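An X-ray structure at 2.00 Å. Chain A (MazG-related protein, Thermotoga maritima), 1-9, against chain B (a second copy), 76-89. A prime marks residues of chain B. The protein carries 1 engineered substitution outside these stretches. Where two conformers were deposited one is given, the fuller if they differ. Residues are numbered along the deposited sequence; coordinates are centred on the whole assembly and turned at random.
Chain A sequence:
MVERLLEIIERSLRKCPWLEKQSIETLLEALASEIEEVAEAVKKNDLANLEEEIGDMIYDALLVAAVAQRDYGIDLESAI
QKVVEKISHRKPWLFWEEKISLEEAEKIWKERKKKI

Chain A (1-9) MVERLLEII
Chain B (76-89) LESAIQKVVEKISH

Two helices from two copies of one protein pack side by side in roughly the same direction, joined by an apolar seam with a salt bridge at its N-terminal end and a water bridge farther along. The N-terminal helix of chain A and helix 76-89 of chain B approach to 9.4 Å between axes, with a signed crossing angle of 30°; their N-to-C directions also differ by 30°, and 576 Å² is buried. Register is set by Met1 CA to Glu77′ CA (5.3 Å) and Leu5 CA to Val84′ CA (6.1 Å). Most residues of the two helices have phi near -60° and psi near -40°, whereas Met1 has psi 99°; i to i+4 bonds include Leu6 N to Val2 O (2.9 Å) and Val84′ N to Ile80′ O (2.9 Å). At the start, the amino group Met1 N meets Glu77′ OE1 at 3.0 Å, a salt bridge whose hydrogen bond is weak; Glu77′ (m, m, chi3 -49°) has its CA-to-CB bond sideways, but its side-chain end comes nearer. Met1, a poorly ordered selenomethionine, points its CA-to-CB bond away, yet Met1 SE comes to 3.5 Å from Gln81′ CB. Ile80′ (m, t) has its CA-to-CB bond toward the partner; Ile80′ CD1 is 3.4 Å from Val2 (t) CG2 and Ile80′ CG2 is 4.0 Å from Leu5 CD2. Leu5 (t, p) has its CA-to-CB bond sideways, and Leu5 CD1 is 4.0 Å from Val84′ CG2, 4.4 Å from Val83′ CG1 and 4.2 Å from Ile87′ CD1. Val84′ (t) CG1 also lies over one face of the Arg4 guanidinium, 3.7 Å from Arg4 NH1. Ile8 (chi1 m, chi2 -136°) places CG2 3.9 Å from Ile87′ CD1 and CD1 3.6 Å from Ser88′ OG. Ser88′ (m) OG donates to Val84′ O (2.5 Å) and accepts from a water (OG to water O 2.8 Å), which itself accepts from Arg4 NH2 (NH2 to water O 2.5 Å).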

HETATM    1  N   MSE A   1     -10.285   8.164  -4.029  1.00 65.26           N
HETATM    2  CA  MSE A   1      -9.489   9.080  -4.953  1.00 65.44           C
HETATM    3  C   MSE A   1      -7.989   9.168  -4.606  1.00 63.13           C
HETATM    4  O   MSE A   1      -7.574   9.900  -3.696  1.00 62.96           O
HETATM    5  CB  MSE A   1     -10.138  10.440  -4.924  1.00 67.48           C
HETATM    6  CG  MSE A   1     -11.504  10.395  -4.141  1.00 72.33           C
HETATM    7 SE   MSE A   1     -11.619  10.699  -2.148  1.00 84.20          SE
HETATM    8  CE  MSE A   1     -12.387  12.535  -2.046  1.00 77.38           C
ATOM      9  N   VAL A   2      -7.198   8.398  -5.341  1.00 61.12           N
ATOM     10  CA  VAL A   2      -5.772   8.156  -5.088  1.00 59.64           C
ATOM     11  C   VAL A   2      -4.857   9.397  -5.110  1.00 58.86           C
ATOM     12  O   VAL A   2      -3.887   9.504  -4.381  1.00 57.44           O
ATOM     13  CB  VAL A   2      -5.253   7.190  -6.174  1.00 59.65           C
ATOM     14  CG1 VAL A   2      -3.798   6.767  -5.918  1.00 59.15           C
ATOM     15  CG2 VAL A   2      -6.143   5.971  -6.243  1.00 61.38           C
ATOM     16  N   GLU A   3      -5.166  10.293  -6.037  1.00 57.98           N
ATOM     17  CA  GLU A   3      -4.494  11.541  -6.201  1.00 57.33           C
ATOM     18  C   GLU A   3      -4.686  12.317  -4.905  1.00 53.66           C
ATOM     19  O   GLU A   3      -3.710  12.785  -4.345  1.00 52.71           O
ATOM     20  CB  GLU A   3      -5.103  12.274  -7.416  1.00 57.72           C
ATOM     21  CG  GLU A   3      -4.236  13.337  -8.092  1.00 61.06           C
ATOM     22  CD  GLU A   3      -5.044  14.206  -9.115  1.00 63.29           C
ATOM     23  OE1 GLU A   3      -6.319  14.083  -9.180  1.00 69.58           O
ATOM     24  OE2 GLU A   3      -4.403  15.015  -9.854  1.00 68.49           O
ATOM     25  N   ARG A   4      -5.923  12.408  -4.417  1.00 50.22           N
ATOM     26  CA  ARG A   4      -6.219  13.113  -3.171  1.00 49.23           C
ATOM     27  C   ARG A   4      -5.374  12.614  -2.002  1.00 45.56           C
ATOM     28  O   ARG A   4      -5.080  13.343  -1.101  1.00 45.56           O
ATOM     29  CB  ARG A   4      -7.694  12.927  -2.773  1.00 50.99           C
ATOM     30  CG  ARG A   4      -8.783  13.455  -3.800  1.00 55.83           C
ATOM     31  CD  ARG A   4      -9.795  14.392  -3.082  1.00 61.42           C
ATOM     32  NE  ARG A   4      -9.046  15.119  -2.046  1.00 64.19           N
ATOM     33  CZ  ARG A   4      -9.512  15.560  -0.875  1.00 65.21           C
ATOM     34  NH1 ARG A   4     -10.810  15.350  -0.546  1.00 63.80           N
ATOM     35  NH2 ARG A   4      -8.650  16.203  -0.033  1.00 60.14           N
ATOM     36  N   LEU A   5      -5.036  11.337  -2.044  1.00 41.88           N
ATOM     37  CA  LEU A   5      -4.261  10.671  -1.008  1.00 37.44           C
ATOM     38  C   LEU A   5      -2.792  11.005  -1.222  1.00 36.84           C
ATOM     39  O   LEU A   5      -2.071  11.263  -0.283  1.00 35.58           O
ATOM     40  CB  LEU A   5      -4.461   9.161  -1.094  1.00 35.82           C
ATOM     41  CG  LEU A   5      -3.709   8.358  -0.004  1.00 30.12           C
ATOM     42  CD1 LEU A   5      -4.084   9.023   1.301  1.00 26.33           C
ATOM     43  CD2 LEU A   5      -4.273   7.120  -0.120  1.00 29.61           C
ATOM     44  N   LEU A   6      -2.338  11.019  -2.453  1.00 36.57           N
ATOM     45  CA  LEU A   6      -0.948  11.386  -2.677  1.00 37.92           C
ATOM     46  C   LEU A   6      -0.646  12.854  -2.389  1.00 38.76           C
ATOM     47  O   LEU A   6       0.473  13.212  -2.097  1.00 37.79           O
ATOM     48  CB  LEU A   6      -0.542  11.025  -4.084  1.00 38.56           C
ATOM     49  CG  LEU A   6      -0.525   9.568  -4.489  1.00 38.52           C
ATOM     50  CD1 LEU A   6      -0.698   9.476  -6.010  1.00 41.88           C
ATOM     51  CD2 LEU A   6       0.806   8.953  -4.081  1.00 38.19           C
ATOM     52  N   GLU A   7      -1.680  13.694  -2.527  1.00 41.03           N
ATOM     53  CA  GLU A   7      -1.592  15.121  -2.254  1.00 42.63           C
ATOM     54  C   GLU A   7      -1.492  15.232  -0.771  1.00 39.51           C
ATOM     55  O   GLU A   7      -0.700  16.046  -0.250  1.00 38.78           O
ATOM     56  CB  GLU A   7      -2.824  15.893  -2.781  1.00 43.02           C
ATOM     57  CG  GLU A   7      -3.003  15.789  -4.331  1.00 47.81           C
ATOM     58  CD  GLU A   7      -4.389  16.272  -4.859  1.00 50.91           C
ATOM     59  OE1 GLU A   7      -4.616  17.516  -4.914  1.00 61.10           O
ATOM     60  OE2 GLU A   7      -5.258  15.425  -5.235  1.00 58.59           O
ATOM     61  N   ILE A   8      -2.273  14.395  -0.085  1.00 37.31           N
ATOM     62  CA  ILE A   8      -2.222  14.359   1.364  1.00 37.28           C
ATOM     63  C   ILE A   8      -0.828  14.006   1.883  1.00 35.95           C
ATOM     64  O   ILE A   8      -0.234  14.724   2.713  1.00 36.80           O
ATOM     65  CB  ILE A   8      -3.304  13.472   1.941  1.00 38.78           C
ATOM     66  CG1 ILE A   8      -4.610  14.252   1.916  1.00 38.28           C
ATOM     67  CG2 ILE A   8      -2.945  12.985   3.356  1.00 38.09           C
ATOM     68  CD1 ILE A   8      -5.385  14.124   3.162  1.00 45.04           C
ATOM     69  N   ILE A   9      -0.304  12.926   1.350  1.00 33.35           N
ATOM     70  CA  ILE A   9       1.012  12.492   1.658  1.00 31.78           C
ATOM     71  C   ILE A   9       1.957  13.659   1.282  1.00 31.77           C
ATOM     72  O   ILE A   9       2.788  14.023   2.078  1.00 29.09           O
ATOM     73  CB  ILE A   9       1.361  11.206   0.845  1.00 32.31           C
ATOM     74  CG1 ILE A   9       0.404  10.040   1.079  1.00 29.37           C
ATOM     75  CG2 ILE A   9       2.793  10.815   1.010  1.00 32.30           C
ATOM     76  CD1 ILE A   9       0.601   9.357   2.326  1.00 36.01           C
TER
ATOM     77  N   LEU B  76     -12.349   0.433  -3.772  1.00 28.86           N
ATOM     78  CA  LEU B  76     -11.151   1.166  -3.440  1.00 29.36           C
ATOM     79  C   LEU B  76     -11.311   2.652  -3.410  1.00 30.60           C
ATOM     80  O   LEU B  76     -10.711   3.336  -2.579  1.00 28.92           O
ATOM     81  CB  LEU B  76     -10.029   0.864  -4.405  1.00 27.87           C
ATOM     82  CG  LEU B  76      -8.652   1.490  -4.143  1.00 30.36           C
ATOM     83  CD1 LEU B  76      -8.156   1.035  -2.737  1.00 30.70           C
ATOM     84  CD2 LEU B  76      -7.616   1.079  -5.213  1.00 30.08           C
ATOM     85  N   GLU B  77     -12.057   3.201  -4.353  1.00 32.20           N
ATOM     86  CA  GLU B  77     -12.297   4.627  -4.212  1.00 34.16           C
ATOM     87  C   GLU B  77     -13.032   5.065  -2.870  1.00 32.78           C
ATOM     88  O   GLU B  77     -12.635   6.027  -2.225  1.00 31.78           O
ATOM     89  CB  GLU B  77     -12.940   5.197  -5.489  1.00 36.41           C
ATOM     90  CG  GLU B  77     -12.124   4.773  -6.801  1.00 45.57           C
ATOM     91  CD  GLU B  77     -10.629   5.244  -6.840  1.00 54.35           C
ATOM     92  OE1 GLU B  77     -10.490   6.492  -6.569  1.00 56.34           O
ATOM     93  OE2 GLU B  77      -9.646   4.395  -7.133  1.00 53.81           O
ATOM     94  N   SER B  78     -14.077   4.378  -2.454  1.00 30.73           N
ATOM     95  CA  SER B  78     -14.674   4.688  -1.144  1.00 31.80           C
ATOM     96  C   SER B  78     -13.742   4.409   0.016  1.00 30.09           C
ATOM     97  O   SER B  78     -13.812   5.090   1.049  1.00 29.60           O
ATOM     98  CB  SER B  78     -15.922   3.863  -0.863  1.00 31.72           C
ATOM     99  OG  SER B  78     -16.626   3.880  -2.056  1.00 38.89           O
ATOM    100  N   ALA B  79     -12.890   3.407  -0.141  1.00 27.48           N
ATOM    101  CA  ALA B  79     -11.978   3.063   0.970  1.00 27.80           C
ATOM    102  C   ALA B  79     -10.931   4.250   1.118  1.00 28.15           C
ATOM    103  O   ALA B  79     -10.623   4.702   2.203  1.00 28.28           O
ATOM    104  CB  ALA B  79     -11.268   1.668   0.711  1.00 21.94           C
ATOM    105  N   ILE B  80     -10.436   4.735  -0.015  1.00 28.51           N
ATOM    106  CA  ILE B  80      -9.446   5.805  -0.026  0.50 29.42           C
ATOM    107  C   ILE B  80     -10.121   7.056   0.466  1.00 31.04           C
ATOM    108  O   ILE B  80      -9.523   7.832   1.146  1.00 30.87           O
ATOM    109  CB  ILE B  80      -8.829   6.035  -1.448  0.50 30.04           C
ATOM    110  CG1 ILE B  80      -7.999   4.801  -1.858  0.50 28.97           C
ATOM    111  CG2 ILE B  80      -8.007   7.306  -1.473  0.50 27.53           C
ATOM    112  CD1 ILE B  80      -7.261   4.893  -3.175  0.50 28.33           C
ATOM    113  N   GLN B  81     -11.385   7.234   0.096  1.00 33.60           N
ATOM    114  CA  GLN B  81     -12.113   8.380   0.564  1.00 32.93           C
ATOM    115  C   GLN B  81     -12.360   8.356   2.060  1.00 31.12           C
ATOM    116  O   GLN B  81     -12.189   9.402   2.707  1.00 32.52           O
ATOM    117  CB  GLN B  81     -13.403   8.435  -0.144  1.00 34.02           C
ATOM    118  CG  GLN B  81     -14.255   9.572   0.328  1.00 41.80           C
ATOM    119  CD  GLN B  81     -15.629   9.440  -0.257  1.00 51.70           C
ATOM    120  OE1 GLN B  81     -15.819   8.923  -1.398  1.00 52.21           O
ATOM    121  NE2 GLN B  81     -16.622   9.841   0.540  1.00 55.33           N
ATOM    122  N   LYS B  82     -12.669   7.199   2.660  1.00 29.49           N
ATOM    123  CA  LYS B  82     -12.785   7.118   4.122  1.00 26.66           C
ATOM    124  C   LYS B  82     -11.485   7.674   4.702  1.00 25.05           C
ATOM    125  O   LYS B  82     -11.518   8.418   5.666  1.00 24.41           O
ATOM    126  CB  LYS B  82     -13.001   5.666   4.631  1.00 31.02           C
ATOM    127  CG  LYS B  82     -14.419   5.335   5.216  1.00 38.11           C
ATOM    128  CD  LYS B  82     -15.472   5.741   4.147  1.00 45.78           C
ATOM    129  CE  LYS B  82     -17.003   5.393   4.474  1.00 45.51           C
ATOM    130  NZ  LYS B  82     -17.813   5.070   3.111  1.00 46.97           N
ATOM    131  N   VAL B  83     -10.315   7.350   4.115  1.00 23.81           N
ATOM    132  CA  VAL B  83      -9.061   7.588   4.805  1.00 23.12           C
ATOM    133  C   VAL B  83      -8.677   9.045   4.542  1.00 23.84           C
ATOM    134  O   VAL B  83      -8.211   9.702   5.376  1.00 24.57           O
ATOM    135  CB  VAL B  83      -7.948   6.497   4.536  1.00 23.37           C
ATOM    136  CG1 VAL B  83      -7.345   6.725   3.248  1.00 20.80           C
ATOM    137  CG2 VAL B  83      -6.798   6.480   5.693  1.00 21.39           C
ATOM    138  N   VAL B  84      -8.864   9.561   3.336  1.00 25.05           N
ATOM    139  CA  VAL B  84      -8.713  10.967   3.148  1.00 25.39           C
ATOM    140  C   VAL B  84      -9.560  11.803   4.171  1.00 26.30           C
ATOM    141  O   VAL B  84      -9.028  12.722   4.791  1.00 26.00           O
ATOM    142  CB  VAL B  84      -8.989  11.296   1.653  1.00 27.87           C
ATOM    143  CG1 VAL B  84      -9.176  12.812   1.526  1.00 26.57           C
ATOM    144  CG2 VAL B  84      -7.725  10.710   0.849  1.00 22.74           C
ATOM    145  N   GLU B  85     -10.823  11.447   4.403  1.00 27.92           N
ATOM    146  CA  GLU B  85     -11.654  12.200   5.384  1.00 31.60           C
ATOM    147  C   GLU B  85     -11.109  12.049   6.808  1.00 30.68           C
ATOM    148  O   GLU B  85     -11.057  13.010   7.617  1.00 31.54           O
ATOM    149  CB  GLU B  85     -13.123  11.765   5.383  1.00 29.64           C
ATOM    150  CG  GLU B  85     -13.812  11.985   4.041  1.00 38.33           C
ATOM    151  CD  GLU B  85     -15.140  11.152   3.805  1.00 37.35           C
ATOM    152  OE1 GLU B  85     -15.540  10.272   4.636  1.00 42.23           O
ATOM    153  OE2 GLU B  85     -15.677  11.360   2.687  1.00 45.53           O
ATOM    154  N   LYS B  86     -10.640  10.857   7.093  1.00 28.69           N
ATOM    155  CA  LYS B  86     -10.145  10.632   8.420  1.00 30.17           C
ATOM    156  C   LYS B  86      -8.900  11.518   8.719  1.00 29.96           C
ATOM    157  O   LYS B  86      -8.832  12.230   9.709  1.00 32.02           O
ATOM    158  CB  LYS B  86      -9.868   9.128   8.597  1.00 32.01           C
ATOM    159  CG  LYS B  86      -9.397   8.716  10.009  1.00 32.31           C
ATOM    160  CD  LYS B  86      -8.596   7.417   9.975  1.00 36.35           C
ATOM    161  CE  LYS B  86      -9.384   6.254  10.460  1.00 32.04           C
ATOM    162  NZ  LYS B  86      -8.644   4.997  10.454  1.00 29.36           N
ATOM    163  N   ILE B  87      -7.924  11.482   7.834  0.50 28.86           N
ATOM    164  CA  ILE B  87      -6.724  12.250   8.023  0.50 27.45           C
ATOM    165  C   ILE B  87      -7.051  13.749   7.992  0.50 27.96           C
ATOM    166  O   ILE B  87      -6.511  14.533   8.763  0.50 27.16           O
ATOM    167  CB  ILE B  87      -5.683  11.958   6.892  0.50 27.70           C
ATOM    168  CG1 ILE B  87      -5.503  10.468   6.601  0.50 28.00           C
ATOM    169  CG2 ILE B  87      -4.366  12.522   7.266  0.50 27.68           C
ATOM    170  CD1 ILE B  87      -5.082  10.198   5.162  0.50 27.63           C
ATOM    171  N   SER B  88      -7.914  14.165   7.065  1.00 27.34           N
ATOM    172  CA  SER B  88      -8.223  15.582   6.964  1.00 27.61           C
ATOM    173  C   SER B  88      -8.833  15.994   8.301  1.00 29.11           C
ATOM    174  O   SER B  88      -8.449  17.022   8.863  1.00 28.47           O
ATOM    175  CB  SER B  88      -9.162  15.798   5.750  1.00 28.03           C
ATOM    176  OG  SER B  88      -8.489  15.202   4.623  1.00 26.75           O
ATOM    177  N   HIS B  89      -9.697  15.157   8.880  1.00 27.02           N
ATOM    178  CA  HIS B  89     -10.231  15.464  10.188  1.00 27.07           C
ATOM    179  C   HIS B  89      -9.221  15.452  11.341  1.00 28.20           C
ATOM    180  O   HIS B  89      -9.210  16.364  12.136  1.00 28.70           O
ATOM    181  CB  HIS B  89     -11.390  14.535  10.527  1.00 26.92           C
ATOM    182  CG  HIS B  89     -11.938  14.739  11.910  1.00 28.37           C
ATOM    183  ND1 HIS B  89     -12.642  15.871  12.289  1.00 28.68           N
ATOM    184  CD2 HIS B  89     -11.869  13.959  13.017  1.00 30.27           C
ATOM    185  CE1 HIS B  89     -13.037  15.760  13.535  1.00 30.11           C
ATOM    186  NE2 HIS B  89     -12.562  14.616  14.014  1.00 33.93           N
TER
HETATM  187  O   HOH W   1      -9.085  16.799   2.381  1.00 42.57           O